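Local coordinates for ribosome-inactivating protein 3 (Zea mays, PDB 2PQG) that is a maize member of the ribosome-inactivating protein family, built as a single chain of helices packed about a mixed beta sheet, at residues F2-P7 against R23-K28; I63-R68 against L72-F77; W84-K89 against H94-N99; V132-K137 against K174-K179. All coordinates share one frame; numbering follows the deposited sequence.

Contact 1 (F2-P7 against R23-K28)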
loop_
_atom_site.group_PDB
_atom_site.type_symbol
_atom_site.label_atom_id
_atom_site.label_comp_id
_atom_site.label_asym_id
_atom_site.label_seq_id
_atom_site.Cartn_x
_atom_site.Cartn_y
_atom_site.Cartn_z
ATOM N N PHE A 2 3.687 13.499 -10.151
ATOM C CA PHE A 2 3.982 14.489 -9.113
ATOM C C PHE A 2 4.576 13.751 -7.922
ATOM O O PHE A 2 4.114 12.680 -7.512
ATOM C CB PHE A 2 2.748 15.315 -8.719
ATOM C CG PHE A 2 1.685 14.534 -8.075
ATOM C CD1 PHE A 2 0.762 13.830 -8.838
ATOM C CD2 PHE A 2 1.587 14.507 -6.692
ATOM C CE1 PHE A 2 -0.255 13.105 -8.224
ATOM C CE2 PHE A 2 0.578 13.789 -6.069
ATOM C CZ PHE A 2 -0.348 13.086 -6.838
ATOM N N THR A 3 5.610 14.350 -7.339
ATOM C CA THR A 3 6.411 13.683 -6.318
ATOM C C THR A 3 6.003 14.089 -4.902
ATOM O O THR A 3 5.563 15.216 -4.670
ATOM C CB THR A 3 7.914 13.959 -6.508
ATOM O OG1 THR A 3 8.358 13.372 -7.738
ATOM C CG2 THR A 3 8.714 13.376 -5.354
ATOM N N GLU A 4 6.154 13.161 -3.962
ATOM C CA GLU A 4 6.108 13.472 -2.540
ATOM C C GLU A 4 7.398 12.873 -1.955
ATOM O O GLU A 4 7.960 11.903 -2.499
ATOM C CB GLU A 4 4.909 12.845 -1.822
ATOM C CG GLU A 4 3.583 13.103 -2.487
ATOM C CD GLU A 4 3.202 14.567 -2.520
ATOM O OE1 GLU A 4 3.497 15.281 -1.540
ATOM O OE2 GLU A 4 2.582 14.996 -3.516
ATOM N N ILE A 5 7.885 13.463 -0.864
ATOM C CA ILE A 5 9.104 12.996 -0.208
ATOM C C ILE A 5 8.894 12.844 1.291
ATOM O O ILE A 5 8.419 13.771 1.951
ATOM C CB ILE A 5 10.282 13.962 -0.440
ATOM C CG1 ILE A 5 10.616 14.031 -1.934
ATOM C CG2 ILE A 5 11.499 13.495 0.351
ATOM C CD1 ILE A 5 11.663 15.073 -2.275
ATOM N N PHE A 6 9.229 11.672 1.823
ATOM C CA PHE A 6 9.101 11.430 3.246
ATOM C C PHE A 6 10.444 10.972 3.854
ATOM O O PHE A 6 10.979 9.932 3.481
ATOM C CB PHE A 6 8.035 10.363 3.547
ATOM C CG PHE A 6 7.766 10.200 5.008
ATOM C CD1 PHE A 6 7.700 8.942 5.576
ATOM C CD2 PHE A 6 7.624 11.317 5.828
ATOM C CE1 PHE A 6 7.510 8.791 6.952
ATOM C CE2 PHE A 6 7.433 11.178 7.203
ATOM C CZ PHE A 6 7.375 9.911 7.766
ATOM N N PRO A 7 11.017 11.774 4.774
ATOM C CA PRO A 7 12.292 11.486 5.445
ATOM C C PRO A 7 12.008 10.493 6.562
ATOM O O PRO A 7 11.926 10.860 7.740
ATOM C CB PRO A 7 12.730 12.851 5.952
ATOM C CG PRO A 7 11.408 13.545 6.222
ATOM C CD PRO A 7 10.494 13.110 5.125
ATOM N N ARG A 23 -2.374 13.689 0.886
ATOM C CA ARG A 23 -3.778 13.638 0.516
ATOM C C ARG A 23 -4.193 14.950 -0.124
ATOM O O ARG A 23 -5.008 14.963 -1.042
ATOM C CB ARG A 23 -4.667 13.371 1.721
ATOM C CG ARG A 23 -4.907 11.902 1.973
ATOM C CD ARG A 23 -5.914 11.727 3.070
ATOM N NE ARG A 23 -5.819 10.405 3.662
ATOM C CZ ARG A 23 -6.075 10.152 4.941
ATOM N NH1 ARG A 23 -6.444 11.136 5.752
ATOM N NH2 ARG A 23 -5.943 8.922 5.416
ATOM N N LYS A 24 -3.631 16.052 0.367
ATOM C CA LYS A 24 -3.937 17.383 -0.160
ATOM C C LYS A 24 -3.522 17.536 -1.630
ATOM O O LYS A 24 -4.203 18.212 -2.407
ATOM C CB LYS A 24 -3.252 18.460 0.697
ATOM C CG LYS A 24 -3.357 19.874 0.135
ATOM C CD LYS A 24 -2.891 20.928 1.135
ATOM C CE LYS A 24 -3.073 22.334 0.574
ATOM N NZ LYS A 24 -2.416 22.466 -0.756
ATOM N N ASP A 25 -2.418 16.903 -2.016
ATOM C CA ASP A 25 -1.965 16.991 -3.396
ATOM C C ASP A 25 -2.785 16.070 -4.296
ATOM O O ASP A 25 -2.965 16.347 -5.482
ATOM C CB ASP A 25 -0.482 16.633 -3.477
ATOM C CG ASP A 25 0.389 17.563 -2.640
ATOM O OD1 ASP A 25 1.574 17.233 -2.409
ATOM O OD2 ASP A 25 -0.113 18.629 -2.214
ATOM N N VAL A 26 -3.280 14.978 -3.721
ATOM C CA VAL A 26 -4.090 13.993 -4.441
ATOM C C VAL A 26 -5.509 14.515 -4.644
ATOM O O VAL A 26 -6.113 14.328 -5.698
ATOM C CB VAL A 26 -4.159 12.650 -3.661
ATOM C CG1 VAL A 26 -5.170 11.709 -4.309
ATOM C CG2 VAL A 26 -2.782 12.005 -3.620
ATOM N N ILE A 27 -6.036 15.163 -3.614
ATOM C CA ILE A 27 -7.375 15.732 -3.660
ATOM C C ILE A 27 -7.412 16.835 -4.723
ATOM O O ILE A 27 -8.478 17.179 -5.234
ATOM C CB ILE A 27 -7.774 16.271 -2.267
ATOM C CG1 ILE A 27 -7.992 15.091 -1.323
ATOM C CG2 ILE A 27 -9.041 17.100 -2.350
ATOM C CD1 ILE A 27 -8.240 15.489 0.113
ATOM N N LYS A 28 -6.244 17.377 -5.067
ATOM C CA LYS A 28 -6.193 18.397 -6.102
ATOM C C LYS A 28 -6.689 17.768 -7.390
ATOM O O LYS A 28 -7.286 18.444 -8.219
ATOM C CB LYS A 28 -4.771 18.920 -6.304
ATOM C CG LYS A 28 -4.440 20.138 -5.457
ATOM C CD LYS A 28 -2.973 20.514 -5.579
ATOM C CE LYS A 28 -2.564 21.435 -4.449
ATOM N NZ LYS A 28 -1.207 21.094 -3.940
#
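Asp-25, in the C-terminal part of helix 15-27, reaches across to Glu-4 and Phe-2 of strand 2-7, the outermost strand on one side of the mixed sheet. Strand and helix run nearly antiparallel, their short axes 10.2 Å apart, so side chains alone close the gap. The ring of Phe-2 reaches the helix with CE2 and CZ. CE2 lies 4.0 Å from CB of Asp-25, approached obliquely, while CZ meets CG2 of Val-26 near the ring plane at 4.2 Å. The ring stands steeply to the Asp-25 carboxylate, with 77° between the planes. Behind this apolar contact comes Glu-4, whose chain folds about the CB-CG bond (chi2 -64°) and brings its carboxylate to the same aspartate; OE2 also sits in the plane of the Phe-2 ring, at its edge. The two acid groups are turned 44° against each other, and OE2 of Glu-4 comes within 2.7 Å of OD1 of Asp-25. The other oxygen of Asp-25, OD2, receives a weak hydrogen bond within a salt bridge from NZ of Lys-28, at 3.2 Å. Glu-4 is itself buried, enclosed further by Phe-18, Val-22 and Leu-52. Two carboxylate oxygens this close, one of them on a buried residue, suggest that one acid probably retains a proton, while the lysine would lower the cost of charge on Asp-25.

Contact 2 (I63-R68 against L72-F77)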
loop_
_atom_site.group_PDB
_atom_site.type_symbol
_atom_site.label_atom_id
_atom_site.label_comp_id
_atom_site.label_asym_id
_atom_site.label_seq_id
_atom_site.Cartn_x
_atom_site.Cartn_y
_atom_site.Cartn_z
ATOM N N ILE A 63 14.103 4.879 -1.839
ATOM C CA ILE A 63 13.397 4.243 -2.940
ATOM C C ILE A 63 12.209 5.110 -3.323
ATOM O O ILE A 63 11.685 5.871 -2.506
ATOM C CB ILE A 63 12.866 2.828 -2.588
ATOM C CG1 ILE A 63 11.900 2.886 -1.403
ATOM C CG2 ILE A 63 14.019 1.901 -2.312
ATOM C CD1 ILE A 63 11.174 1.570 -1.136
ATOM N N THR A 64 11.787 5.003 -4.575
ATOM C CA THR A 64 10.636 5.764 -5.037
ATOM C C THR A 64 9.507 4.773 -5.313
ATOM O O THR A 64 9.731 3.718 -5.910
ATOM C CB THR A 64 10.951 6.536 -6.330
ATOM O OG1 THR A 64 12.160 7.285 -6.160
ATOM C CG2 THR A 64 9.812 7.491 -6.665
ATOM N N LEU A 65 8.300 5.103 -4.864
ATOM C CA LEU A 65 7.144 4.231 -5.080
ATOM C C LEU A 65 6.270 4.766 -6.216
ATOM O O LEU A 65 5.916 5.943 -6.230
ATOM C CB LEU A 65 6.303 4.132 -3.801
ATOM C CG LEU A 65 6.943 3.651 -2.493
ATOM C CD1 LEU A 65 5.889 3.691 -1.384
ATOM C CD2 LEU A 65 7.504 2.246 -2.655
ATOM N N ALA A 66 5.931 3.908 -7.172
ATOM C CA ALA A 66 5.084 4.315 -8.296
ATOM C C ALA A 66 3.633 3.959 -7.981
ATOM O O ALA A 66 3.246 2.788 -8.039
ATOM C CB ALA A 66 5.526 3.607 -9.575
ATOM N N ILE A 67 2.826 4.968 -7.668
ATOM C CA ILE A 67 1.432 4.741 -7.313
ATOM C C ILE A 67 0.408 5.317 -8.291
ATOM O O ILE A 67 0.482 6.481 -8.664
ATOM C CB ILE A 67 1.138 5.320 -5.913
ATOM C CG1 ILE A 67 2.002 4.611 -4.871
ATOM C CG2 ILE A 67 -0.331 5.175 -5.579
ATOM C CD1 ILE A 67 2.049 5.322 -3.529
ATOM N N ARG A 68 -0.556 4.493 -8.694
ATOM C CA ARG A 68 -1.609 4.942 -9.602
ATOM C C ARG A 68 -2.484 5.922 -8.841
ATOM O O ARG A 68 -2.843 5.673 -7.695
ATOM C CB ARG A 68 -2.502 3.780 -10.042
ATOM C CG ARG A 68 -1.814 2.659 -10.772
ATOM C CD ARG A 68 -2.799 1.525 -11.035
ATOM N NE ARG A 68 -3.958 1.953 -11.819
ATOM C CZ ARG A 68 -4.333 1.389 -12.963
ATOM N NH1 ARG A 68 -3.638 0.371 -13.459
ATOM N NH2 ARG A 68 -5.401 1.842 -13.611
ATOM N N LEU A 72 -5.059 4.540 -6.111
ATOM C CA LEU A 72 -4.070 4.745 -5.052
ATOM C C LEU A 72 -3.323 3.473 -4.671
ATOM O O LEU A 72 -3.046 3.233 -3.495
ATOM C CB LEU A 72 -4.715 5.354 -3.795
ATOM C CG LEU A 72 -5.003 6.863 -3.783
ATOM C CD1 LEU A 72 -5.370 7.308 -2.373
ATOM C CD2 LEU A 72 -3.777 7.632 -4.257
ATOM N N TYR A 73 -2.980 2.658 -5.660
ATOM C CA TYR A 73 -2.268 1.433 -5.351
ATOM C C TYR A 73 -0.900 1.368 -5.990
ATOM O O TYR A 73 -0.687 1.868 -7.090
ATOM C CB TYR A 73 -3.079 0.218 -5.777
ATOM C CG TYR A 73 -2.858 -0.974 -4.875
ATOM C CD1 TYR A 73 -3.391 -0.999 -3.588
ATOM C CD2 TYR A 73 -2.117 -2.074 -5.306
ATOM C CE1 TYR A 73 -3.194 -2.094 -2.750
ATOM C CE2 TYR A 73 -1.910 -3.173 -4.474
ATOM C CZ TYR A 73 -2.454 -3.179 -3.199
ATOM O OH TYR A 73 -2.276 -4.275 -2.387
ATOM N N LEU A 74 0.021 0.722 -5.284
ATOM C CA LEU A 74 1.405 0.566 -5.729
ATOM C C LEU A 74 1.557 -0.328 -6.958
ATOM O O LEU A 74 0.984 -1.415 -7.014
ATOM C CB LEU A 74 2.228 -0.014 -4.578
ATOM C CG LEU A 74 3.723 -0.235 -4.748
ATOM C CD1 LEU A 74 4.428 1.093 -4.886
ATOM C CD2 LEU A 74 4.243 -0.971 -3.535
ATOM N N VAL A 75 2.329 0.125 -7.940
ATOM C CA VAL A 75 2.548 -0.669 -9.145
ATOM C C VAL A 75 3.975 -1.202 -9.135
ATOM O O VAL A 75 4.232 -2.327 -9.563
ATOM C CB VAL A 75 2.349 0.158 -10.427
ATOM C CG1 VAL A 75 2.484 -0.736 -11.648
ATOM C CG2 VAL A 75 0.988 0.826 -10.406
ATOM N N GLY A 76 4.900 -0.386 -8.639
ATOM C CA GLY A 76 6.292 -0.793 -8.583
ATOM C C GLY A 76 7.128 0.202 -7.810
ATOM O O GLY A 76 6.608 1.194 -7.299
ATOM N N PHE A 77 8.428 -0.055 -7.733
ATOM C CA PHE A 77 9.342 0.831 -7.021
ATOM C C PHE A 77 10.704 0.907 -7.719
ATOM O O PHE A 77 11.121 -0.032 -8.405
ATOM C CB PHE A 77 9.506 0.357 -5.571
ATOM C CG PHE A 77 10.271 -0.935 -5.428
ATOM C CD1 PHE A 77 11.641 -0.926 -5.185
ATOM C CD2 PHE A 77 9.619 -2.161 -5.503
ATOM C CE1 PHE A 77 12.349 -2.115 -5.022
ATOM C CE2 PHE A 77 10.322 -3.357 -5.343
ATOM C CZ PHE A 77 11.689 -3.330 -5.098
#
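Leu-65 and Ile-67 pack with Leu-74 on one face of a beta hairpin formed by strands 62-68 and 74-78, neighbours in the central mixed sheet. Leu-74 points CG away from its backbone N (chi1 -178°), which brings CD1 alongside Leu-65, 3.7 Å from its CB, with the two chains at a slant. Leu-65 continues the row in the other direction: its CD2 meets CB of Phe-77 at 4.0 Å, while the phenyl ring leads away from the partner strand. Ile-67 reaches Leu-74 more loosely through CG1 and turns CG2 to the backbone, 3.6 Å from C of Leu-72. Ala-66, its methyl on the opposite face, pairs with Gly-76, and the register then slips by one residue before Ile-67 meets Leu-74. This beta bulge places Val-75 as the extra residue. Both strands stay joined through it, since N of Ala-66 donates to O of Gly-76 and O of Ala-66 accepts from N of Val-75. Further along, N of Arg-68 donates to O of Tyr-73, while its guanidinium group turns to Asp-70 and the backbone O of Lys-45. The aliphatic part of that arginine slants across Val-75, its CG only 3.4 Å from CG2 of the valine.

Contact 3 (W84-K89 against H94-N99)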
loop_
_atom_site.group_PDB
_atom_site.type_symbol
_atom_site.label_atom_id
_atom_site.label_comp_id
_atom_site.label_asym_id
_atom_site.label_seq_id
_atom_site.Cartn_x
_atom_site.Cartn_y
_atom_site.Cartn_z
ATOM N N TRP A 84 13.716 -0.323 -11.974
ATOM C CA TRP A 84 12.297 -0.351 -11.627
ATOM C C TRP A 84 11.818 -1.776 -11.490
ATOM O O TRP A 84 12.057 -2.610 -12.358
ATOM C CB TRP A 84 11.445 0.355 -12.681
ATOM C CG TRP A 84 11.457 1.846 -12.562
ATOM C CD1 TRP A 84 12.220 2.719 -13.285
ATOM C CD2 TRP A 84 10.680 2.644 -11.657
ATOM N NE1 TRP A 84 11.964 4.008 -12.888
ATOM C CE2 TRP A 84 11.025 3.993 -11.892
ATOM C CE3 TRP A 84 9.728 2.349 -10.674
ATOM C CZ2 TRP A 84 10.452 5.050 -11.175
ATOM C CZ3 TRP A 84 9.159 3.398 -9.960
ATOM C CH2 TRP A 84 9.523 4.734 -10.217
ATOM N N TRP A 85 11.140 -2.043 -10.384
ATOM C CA TRP A 85 10.607 -3.363 -10.099
ATOM C C TRP A 85 9.101 -3.264 -10.075
ATOM O O TRP A 85 8.533 -2.558 -9.243
ATOM C CB TRP A 85 11.111 -3.839 -8.752
ATOM C CG TRP A 85 12.550 -4.148 -8.760
ATOM C CD1 TRP A 85 13.591 -3.322 -8.400
ATOM C CD2 TRP A 85 13.134 -5.376 -9.172
ATOM N NE1 TRP A 85 14.790 -3.979 -8.552
ATOM C CE2 TRP A 85 14.538 -5.249 -9.007
ATOM C CE3 TRP A 85 12.608 -6.593 -9.624
ATOM C CZ2 TRP A 85 15.424 -6.284 -9.334
ATOM C CZ3 TRP A 85 13.492 -7.621 -9.946
ATOM C CH2 TRP A 85 14.883 -7.465 -9.778
ATOM N N GLU A 86 8.455 -3.987 -10.982
ATOM C CA GLU A 86 7.003 -3.943 -11.094
ATOM C C GLU A 86 6.241 -5.207 -10.701
ATOM O O GLU A 86 6.687 -6.334 -10.935
ATOM C CB GLU A 86 6.642 -3.568 -12.526
ATOM C CG GLU A 86 5.223 -3.096 -12.704
ATOM C CD GLU A 86 4.906 -2.786 -14.149
ATOM O OE1 GLU A 86 5.860 -2.598 -14.937
ATOM O OE2 GLU A 86 3.706 -2.721 -14.494
ATOM N N PHE A 87 5.074 -4.999 -10.101
ATOM C CA PHE A 87 4.206 -6.097 -9.686
ATOM C C PHE A 87 3.741 -6.843 -10.930
ATOM O O PHE A 87 3.172 -6.244 -11.846
ATOM C CB PHE A 87 2.993 -5.552 -8.928
ATOM C CG PHE A 87 3.230 -5.346 -7.461
ATOM C CD1 PHE A 87 2.872 -4.150 -6.854
ATOM C CD2 PHE A 87 3.772 -6.359 -6.680
ATOM C CE1 PHE A 87 3.039 -3.965 -5.490
ATOM C CE2 PHE A 87 3.941 -6.186 -5.318
ATOM C CZ PHE A 87 3.576 -4.983 -4.720
ATOM N N GLY A 88 3.988 -8.146 -10.961
ATOM C CA GLY A 88 3.595 -8.940 -12.105
ATOM C C GLY A 88 4.588 -10.053 -12.345
ATOM O O GLY A 88 5.468 -10.290 -11.517
ATOM N N LYS A 89 4.450 -10.738 -13.476
ATOM C CA LYS A 89 5.333 -11.849 -13.840
ATOM C C LYS A 89 5.463 -11.893 -15.364
ATOM O O LYS A 89 4.642 -11.295 -16.069
ATOM C CB LYS A 89 4.747 -13.175 -13.316
ATOM C CG LYS A 89 3.377 -13.534 -13.900
ATOM C CD LYS A 89 2.710 -14.710 -13.181
ATOM C CE LYS A 89 1.525 -15.272 -13.989
ATOM N NZ LYS A 89 0.487 -14.257 -14.357
ATOM N N HIS A 94 3.750 -4.527 -18.921
ATOM C CA HIS A 94 4.314 -3.495 -18.068
ATOM C C HIS A 94 3.595 -2.163 -18.161
ATOM O O HIS A 94 3.277 -1.697 -19.256
ATOM C CB HIS A 94 5.787 -3.255 -18.409
ATOM C CG HIS A 94 6.746 -4.189 -17.739
ATOM N ND1 HIS A 94 7.468 -5.144 -18.424
ATOM C CD2 HIS A 94 7.102 -4.311 -16.440
ATOM C CE1 HIS A 94 8.224 -5.816 -17.573
ATOM N NE2 HIS A 94 8.020 -5.330 -16.362
ATOM N N LEU A 95 3.305 -1.568 -17.006
ATOM C CA LEU A 95 2.694 -0.243 -16.975
ATOM C C LEU A 95 3.885 0.729 -16.814
ATOM O O LEU A 95 3.852 1.857 -17.314
ATOM C CB LEU A 95 1.736 -0.069 -15.787
ATOM C CG LEU A 95 0.501 -0.968 -15.820
ATOM C CD1 LEU A 95 -0.336 -0.716 -14.586
ATOM C CD2 LEU A 95 -0.309 -0.698 -17.083
ATOM N N LEU A 96 4.939 0.298 -16.116
ATOM C CA LEU A 96 6.123 1.132 -15.917
ATOM C C LEU A 96 7.005 1.144 -17.166
ATOM O O LEU A 96 7.064 0.168 -17.923
ATOM C CB LEU A 96 6.949 0.613 -14.739
ATOM C CG LEU A 96 6.204 0.430 -13.410
ATOM C CD1 LEU A 96 7.193 0.030 -12.304
ATOM C CD2 LEU A 96 5.490 1.725 -13.039
ATOM N N GLY A 97 7.672 2.270 -17.391
ATOM C CA GLY A 97 8.590 2.389 -18.509
ATOM C C GLY A 97 9.987 2.320 -17.902
ATOM O O GLY A 97 10.135 2.010 -16.716
ATOM N N ASP A 98 11.015 2.596 -18.697
ATOM C CA ASP A 98 12.406 2.587 -18.224
ATOM C C ASP A 98 13.002 1.230 -17.906
ATOM O O ASP A 98 13.714 1.100 -16.915
ATOM C CB ASP A 98 12.576 3.486 -16.989
ATOM C CG ASP A 98 12.593 4.970 -17.332
ATOM O OD1 ASP A 98 12.562 5.311 -18.535
ATOM O OD2 ASP A 98 12.648 5.794 -16.391
ATOM N N ASN A 99 12.718 0.224 -18.729
ATOM C CA ASN A 99 13.279 -1.121 -18.525
ATOM C C ASN A 99 12.896 -1.760 -17.199
ATOM O O ASN A 99 13.760 -2.232 -16.458
ATOM C CB ASN A 99 14.814 -1.066 -18.618
ATOM C CG ASN A 99 15.313 -0.920 -20.042
ATOM O OD1 ASN A 99 16.363 -0.327 -20.279
ATOM N ND2 ASN A 99 14.567 -1.475 -20.998
HETATM O O HOH W 1 13.391 6.785 -13.776
HETATM O O HOH W 2 14.646 -0.445 -14.550
#
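Glu-86 and Leu-96 face each other with 7.1 Å between CA of Glu-86 and CA of Leu-96 and no direct main-chain pairing to join 84-89 to 94-99. The glutamate bridges this gap. Its CG is anti to the backbone N (chi1 -163°), and the extended chain carries the carboxylate to the loop. There OE2 of Glu-86 uses its syn lone pair to accept a nearly straight hydrogen bond from N of Leu-95, 172° at the hydrogen and 2.8 Å long. A second bond, from N of Leu-96 to OE1, is longer at 3.3 Å and less sure. Leu-96 runs back along the glutamate in the opposite direction, its CD1 3.6 Å from CB of Glu-86. The loop links strands 84-86 and 101-102, parallel neighbours at one end of the mixed sheet, so the buried carboxylate ties the connection to the strand it leaves. Trp-84 completes the apolar side: CE3 meets CD1 of Leu-96 at 3.8 Å, the side chains at about a right angle. One water, in the indole plane, accepts a hydrogen bond from NE1 of Trp-84 and donates to OD2 of Asp-98; another accepts from N of Trp-84 and donates to O of Asn-99.

Contact 4 (V132-K137 against K174-K179)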
loop_
_atom_site.group_PDB
_atom_site.type_symbol
_atom_site.label_atom_id
_atom_site.label_comp_id
_atom_site.label_asym_id
_atom_site.label_seq_id
_atom_site.Cartn_x
_atom_site.Cartn_y
_atom_site.Cartn_z
ATOM N N VAL A 132 12.622 0.171 3.484
ATOM C CA VAL A 132 13.249 0.972 2.442
ATOM C C VAL A 132 14.714 0.567 2.267
ATOM O O VAL A 132 15.171 0.336 1.147
ATOM C CB VAL A 132 13.166 2.490 2.762
ATOM C CG1 VAL A 132 13.990 3.294 1.753
ATOM C CG2 VAL A 132 11.715 2.949 2.718
ATOM N N ASN A 133 15.444 0.458 3.371
ATOM C CA ASN A 133 16.848 0.087 3.289
ATOM C C ASN A 133 17.017 -1.278 2.644
ATOM O O ASN A 133 17.969 -1.507 1.899
ATOM C CB ASN A 133 17.481 0.123 4.684
ATOM C CG ASN A 133 17.698 1.544 5.184
ATOM O OD1 ASN A 133 17.827 1.780 6.386
ATOM N ND2 ASN A 133 17.747 2.501 4.254
ATOM N N ASP A 134 16.074 -2.171 2.917
ATOM C CA ASP A 134 16.094 -3.523 2.372
ATOM C C ASP A 134 15.797 -3.501 0.874
ATOM O O ASP A 134 16.564 -4.044 0.075
ATOM C CB ASP A 134 15.039 -4.378 3.075
ATOM C CG ASP A 134 15.340 -5.861 3.003
ATOM O OD1 ASP A 134 15.734 -6.351 1.926
ATOM O OD2 ASP A 134 15.169 -6.543 4.034
ATOM N N LEU A 135 14.681 -2.876 0.501
ATOM C CA LEU A 135 14.270 -2.798 -0.900
ATOM C C LEU A 135 15.208 -1.960 -1.770
ATOM O O LEU A 135 15.272 -2.146 -2.990
ATOM C CB LEU A 135 12.832 -2.265 -0.996
ATOM C CG LEU A 135 11.776 -3.212 -0.416
ATOM C CD1 LEU A 135 10.417 -2.530 -0.430
ATOM C CD2 LEU A 135 11.746 -4.522 -1.221
ATOM N N ALA A 136 15.934 -1.038 -1.144
ATOM C CA ALA A 136 16.880 -0.203 -1.877
ATOM C C ALA A 136 17.954 -1.110 -2.445
ATOM O O ALA A 136 18.688 -0.720 -3.346
ATOM C CB ALA A 136 17.510 0.826 -0.955
ATOM N N LYS A 137 18.042 -2.323 -1.904
ATOM C CA LYS A 137 19.024 -3.301 -2.357
ATOM C C LYS A 137 18.399 -4.462 -3.116
ATOM O O LYS A 137 19.081 -5.464 -3.334
ATOM C CB LYS A 137 19.795 -3.900 -1.185
ATOM C CG LYS A 137 20.094 -2.947 -0.075
ATOM C CD LYS A 137 21.190 -3.507 0.798
ATOM C CE LYS A 137 21.612 -2.493 1.840
ATOM N NZ LYS A 137 23.076 -2.571 2.098
ATOM N N LYS A 174 8.537 -9.585 -0.322
ATOM C CA LYS A 174 7.085 -9.538 -0.170
ATOM C C LYS A 174 6.707 -8.931 1.172
ATOM O O LYS A 174 5.710 -8.224 1.292
ATOM C CB LYS A 174 6.477 -10.937 -0.245
ATOM C CG LYS A 174 6.575 -11.589 -1.591
ATOM C CD LYS A 174 5.742 -12.845 -1.600
ATOM C CE LYS A 174 6.124 -13.737 -2.747
ATOM N NZ LYS A 174 5.681 -15.123 -2.462
ATOM N N SER A 175 7.515 -9.225 2.182
ATOM C CA SER A 175 7.278 -8.750 3.532
ATOM C C SER A 175 7.458 -7.246 3.661
ATOM O O SER A 175 6.615 -6.568 4.241
ATOM C CB SER A 175 8.214 -9.477 4.493
ATOM O OG SER A 175 8.092 -8.962 5.799
ATOM N N LYS A 176 8.560 -6.735 3.121
ATOM C CA LYS A 176 8.855 -5.308 3.170
ATOM C C LYS A 176 7.862 -4.523 2.305
ATOM O O LYS A 176 7.441 -3.413 2.660
ATOM C CB LYS A 176 10.285 -5.070 2.696
ATOM C CG LYS A 176 11.329 -5.745 3.601
ATOM C CD LYS A 176 11.235 -5.176 5.014
ATOM C CE LYS A 176 12.255 -5.764 5.976
ATOM N NZ LYS A 176 11.787 -7.046 6.547
ATOM N N LEU A 177 7.469 -5.111 1.180
ATOM C CA LEU A 177 6.527 -4.455 0.289
ATOM C C LEU A 177 5.131 -4.305 0.873
ATOM O O LEU A 177 4.511 -3.257 0.715
ATOM C CB LEU A 177 6.456 -5.190 -1.054
ATOM C CG LEU A 177 7.580 -4.820 -2.033
ATOM C CD1 LEU A 177 7.448 -5.609 -3.319
ATOM C CD2 LEU A 177 7.525 -3.319 -2.319
ATOM N N VAL A 178 4.637 -5.332 1.562
ATOM C CA VAL A 178 3.295 -5.252 2.137
ATOM C C VAL A 178 3.231 -4.350 3.375
ATOM O O VAL A 178 2.152 -4.063 3.881
ATOM C CB VAL A 178 2.739 -6.660 2.481
ATOM C CG1 VAL A 178 3.391 -7.185 3.743
ATOM C CG2 VAL A 178 1.217 -6.608 2.592
ATOM N N LYS A 179 4.379 -3.902 3.866
ATOM C CA LYS A 179 4.387 -3.010 5.015
ATOM C C LYS A 179 4.176 -1.592 4.487
ATOM O O LYS A 179 3.507 -0.766 5.126
ATOM C CB LYS A 179 5.721 -3.085 5.755
ATOM C CG LYS A 179 5.968 -4.392 6.472
ATOM C CD LYS A 179 7.316 -4.377 7.165
ATOM C CE LYS A 179 7.505 -5.618 8.015
ATOM N NZ LYS A 179 6.374 -5.792 8.958
#
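Leu-135 drives its branched end into Leu-177, and this is the tight part of the contact between segments 132-137 and 174-179. CD1 of Leu-135 and CD2 of Leu-177 are 3.5 Å apart, with the two chains at a slant to each other. Leu-177 swings only its branched end over to make the touch. Leu-135, in contrast, heads straight for the other segment, and it also lays CG against the base of Lys-176, 3.9 Å from that residue's CB. Both leucines are buried, and no hydrogen bond crosses between the segments. The contact is helix-on-helix packing: the C-terminal part of helix 125-135 leans on the long helix 171-189, near where the backbones come closest, 7.2 Å between CA of Leu-135 and CA of Lys-176. Leu-135 adds Thr-173 and Leu-180 of the same long helix to its surroundings, while Leu-177 also touches Leu-103.

One residue back on the first helix the packing gives way to a looser, polar margin, where Asp-134 and Lys-176 are both partly exposed to solvent. Lys-176 bends at chi2 (-61°) and again at chi4, and passes Asp-134 at about a right angle, so that the methylenes rather than the ammonium group make the touch. OD2 of Asp-134 lies 3.6 Å from CE of the lysine, but NZ remains 4.2 Å from it, beyond a salt bridge. The opposite charges may still attract. Asp-172 draws on the same lysine through a long, weak ion pair, and its carboxylate lies close to that of Asp-134.

Three of the four contacts draw on one mixed sheet, and the fourth is packed over it. Contact 1 lies at the edge formed by strand 2-7, and contact 3 near the opposite edge, their centres about 22 Å apart. Contact 2 sits between them, about 13 Å from the first and about 10 Å from the third, centre to centre. It is joined to contact 3 by probable backbone hydrogen bonds, O of Phe-77 with N of Trp-85 and O of Val-75 with N of Phe-87. The helices of contact 4 rest on the hairpin, since Phe-77 touches both Leu-135 and Leu-177, and Ile-63 touches Val-132 and Ala-136. Phe-87 also reaches Leu-177, so contacts 3 and 4 meet as well.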